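Local atomic coordinates of uncharacterized protein (Kribbella flavida, PDB entry 4LMI), a protein that is of unknown function but has a SnoaL-like domain of the NTF2 clan and is a putative ketosteroid isomerase. Residues N22-E27 against D64-V69. Sequence-based numbering, arbitrary orientation.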
loop_
_atom_site.group_PDB
_atom_site.type_symbol
_atom_site.label_atom_id
_atom_site.label_comp_id
_atom_site.label_asym_id
_atom_site.label_seq_id
_atom_site.Cartn_x
_atom_site.Cartn_y
_atom_site.Cartn_z
ATOM N N ASN B 22 14.169 8.823 -7.443
ATOM C CA ASN B 22 14.590 8.001 -8.571
ATOM C C ASN B 22 15.746 8.639 -9.339
ATOM O O ASN B 22 16.624 7.946 -9.849
ATOM C CB ASN B 22 13.425 7.707 -9.510
ATOM C CG ASN B 22 13.776 6.668 -10.548
ATOM O OD1 ASN B 22 14.220 5.564 -10.216
ATOM N ND2 ASN B 22 13.593 7.017 -11.814
ATOM N N GLY B 23 15.745 9.967 -9.394
ATOM C CA GLY B 23 16.804 10.711 -10.053
ATOM C C GLY B 23 18.048 10.885 -9.207
ATOM O O GLY B 23 19.021 11.465 -9.673
ATOM N N ARG B 24 18.028 10.380 -7.969
ATOM C CA ARG B 24 19.136 10.574 -7.018
ATOM C C ARG B 24 19.525 12.052 -6.947
ATOM O O ARG B 24 20.708 12.399 -6.878
ATOM C CB ARG B 24 20.364 9.712 -7.385
ATOM C CG ARG B 24 20.221 8.219 -7.134
ATOM C CD ARG B 24 19.617 7.506 -8.327
ATOM N NE ARG B 24 19.867 6.066 -8.289
ATOM C CZ ARG B 24 19.128 5.154 -8.915
ATOM N NH1 ARG B 24 18.068 5.514 -9.635
ATOM N NH2 ARG B 24 19.445 3.870 -8.814
ATOM N N ALA B 25 18.514 12.916 -6.981
ATOM C CA ALA B 25 18.721 14.358 -6.966
ATOM C C ALA B 25 18.732 14.799 -5.510
ATOM O O ALA B 25 17.734 15.301 -4.987
ATOM C CB ALA B 25 17.619 15.056 -7.753
ATOM N N TRP B 26 19.872 14.596 -4.853
ATOM C CA TRP B 26 19.920 14.609 -3.386
ATOM C C TRP B 26 19.608 15.918 -2.739
ATOM O O TRP B 26 18.945 15.940 -1.701
ATOM C CB TRP B 26 21.238 14.041 -2.865
ATOM C CG TRP B 26 21.455 12.601 -3.273
ATOM C CD1 TRP B 26 22.565 12.058 -3.916
ATOM C CD2 TRP B 26 20.526 11.471 -3.098
ATOM N NE1 TRP B 26 22.395 10.716 -4.133
ATOM C CE2 TRP B 26 21.197 10.299 -3.668
ATOM C CE3 TRP B 26 19.257 11.319 -2.542
ATOM C CZ2 TRP B 26 20.609 9.043 -3.669
ATOM C CZ3 TRP B 26 18.671 10.046 -2.556
ATOM C CH2 TRP B 26 19.334 8.937 -3.107
ATOM N N GLU B 27 20.075 17.021 -3.324
ATOM C CA GLU B 27 19.770 18.338 -2.762
ATOM C C GLU B 27 18.265 18.622 -2.811
ATOM O O GLU B 27 17.683 19.069 -1.825
ATOM C CB GLU B 27 20.559 19.449 -3.458
ATOM C CG GLU B 27 20.501 20.783 -2.716
ATOM C CD GLU B 27 21.171 21.922 -3.463
ATOM O OE1 GLU B 27 21.581 21.730 -4.629
ATOM O OE2 GLU B 27 21.284 23.021 -2.880
ATOM N N ASP B 64 22.135 -0.943 -8.387
ATOM C CA ASP B 64 21.546 -0.070 -9.398
ATOM C C ASP B 64 20.044 -0.328 -9.526
ATOM O O ASP B 64 19.611 -1.214 -10.271
ATOM C CB ASP B 64 22.256 -0.264 -10.745
ATOM C CG ASP B 64 21.705 0.638 -11.841
ATOM O OD1 ASP B 64 21.361 1.808 -11.555
ATOM O OD2 ASP B 64 21.625 0.174 -12.998
ATOM N N TRP B 65 19.261 0.450 -8.783
ATOM C CA TRP B 65 17.811 0.280 -8.720
ATOM C C TRP B 65 17.079 1.335 -9.499
ATOM O O TRP B 65 17.613 2.413 -9.765
ATOM C CB TRP B 65 17.341 0.279 -7.268
ATOM C CG TRP B 65 17.797 1.500 -6.513
ATOM C CD1 TRP B 65 18.931 1.634 -5.716
ATOM C CD2 TRP B 65 17.148 2.819 -6.481
ATOM N NE1 TRP B 65 19.019 2.903 -5.203
ATOM C CE2 TRP B 65 17.983 3.665 -5.624
ATOM C CE3 TRP B 65 16.004 3.364 -7.057
ATOM C CZ2 TRP B 65 17.667 4.990 -5.368
ATOM C CZ3 TRP B 65 15.694 4.702 -6.788
ATOM C CH2 TRP B 65 16.507 5.492 -5.964
ATOM N N GLN B 66 15.837 1.030 -9.860
ATOM C CA GLN B 66 15.011 1.932 -10.648
ATOM C C GLN B 66 13.563 1.778 -10.213
ATOM O O GLN B 66 13.095 0.663 -9.986
ATOM C CB GLN B 66 15.152 1.595 -12.137
ATOM C CG GLN B 66 14.525 2.602 -13.092
ATOM C CD GLN B 66 15.343 3.876 -13.244
ATOM O OE1 GLN B 66 14.790 4.949 -13.484
ATOM N NE2 GLN B 66 16.662 3.764 -13.109
ATOM N N LEU B 67 12.856 2.897 -10.083
ATOM C CA LEU B 67 11.434 2.843 -9.757
ATOM C C LEU B 67 10.576 3.573 -10.782
ATOM O O LEU B 67 11.025 4.517 -11.434
ATOM C CB LEU B 67 11.158 3.343 -8.327
ATOM C CG LEU B 67 11.558 4.749 -7.885
ATOM C CD1 LEU B 67 10.457 5.752 -8.199
ATOM C CD2 LEU B 67 11.851 4.747 -6.391
ATOM N N THR B 68 9.348 3.091 -10.930
ATOM C CA THR B 68 8.338 3.712 -11.773
ATOM C C THR B 68 7.048 3.741 -10.970
ATOM O O THR B 68 6.575 2.698 -10.513
ATOM C CB THR B 68 8.118 2.914 -13.073
ATOM O OG1 THR B 68 9.365 2.766 -13.756
ATOM C CG2 THR B 68 7.127 3.624 -13.989
ATOM N N VAL B 69 6.494 4.936 -10.785
ATOM C CA VAL B 69 5.235 5.093 -10.065
ATOM C C VAL B 69 4.092 4.472 -10.881
ATOM O O VAL B 69 3.960 4.740 -12.078
ATOM C CB VAL B 69 4.942 6.578 -9.760
ATOM C CG1 VAL B 69 3.534 6.750 -9.206
ATOM C CG2 VAL B 69 5.978 7.141 -8.786
#
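Four hydrogen bonds, all donated or accepted by the side chains of Asn22 and Arg24, tie the C-terminal end of helix 6-22 to strand 65-75. The carboxamide of Asn22, its CG anti to the backbone N (chi1 -170°), works at both ends: OD1 accepts a hydrogen bond from the backbone N of Leu67 at 3.0 Å along a nearly straight line, and ND2 donates a hydrogen bond to Gln66 OE1 at 2.9 Å. In both bonds the donor stands above the acceptor's carbonyl plane, and the two amides lie almost perpendicular. Arg24, the residue of positive phi in the Schellman motif that ends the helix, bends its chain at chi2 and sends NH2 to a lone pair of Trp65 O, 2.5 Å away; NH1 adds a weak bond to the same oxygen. Arg24 NH1 also reaches back to Asn22 O at 2.8 Å, so the guanidinium plane is fixed from two carbonyls. Flat on the Trp65 indole, planes 12° apart, the same group makes a cation-pi contact, with Arg24 CZ 3.7 Å from the centroid of the six-membered ring and NH2 over the middle of the indole. Replacing Trp65 by an alanine would probably loosen Arg24 and disturb the packing against Leu21, Leu85 and Leu87, since the stacking face would go. A long salt bridge, Arg24 NH2 to Asp64 OD1 at 3.9 Å, probably contributes only electrostatic attraction, no N-H pointing at the oxygen. Apolar contact is small: Leu67 CD1 lies 3.8 Å from Asn22 CB. The contact joins the turn after helix 6-22 to strand 65-75, outermost in the sheet of this chain, within a SnoaL-like domain of the NTF2 clan; Trp65 also packs on Leu21 of helix 6-22 and on Leu85 and Leu87 of strand 78-87, while Gln66 pairs through its backbone with Thr86.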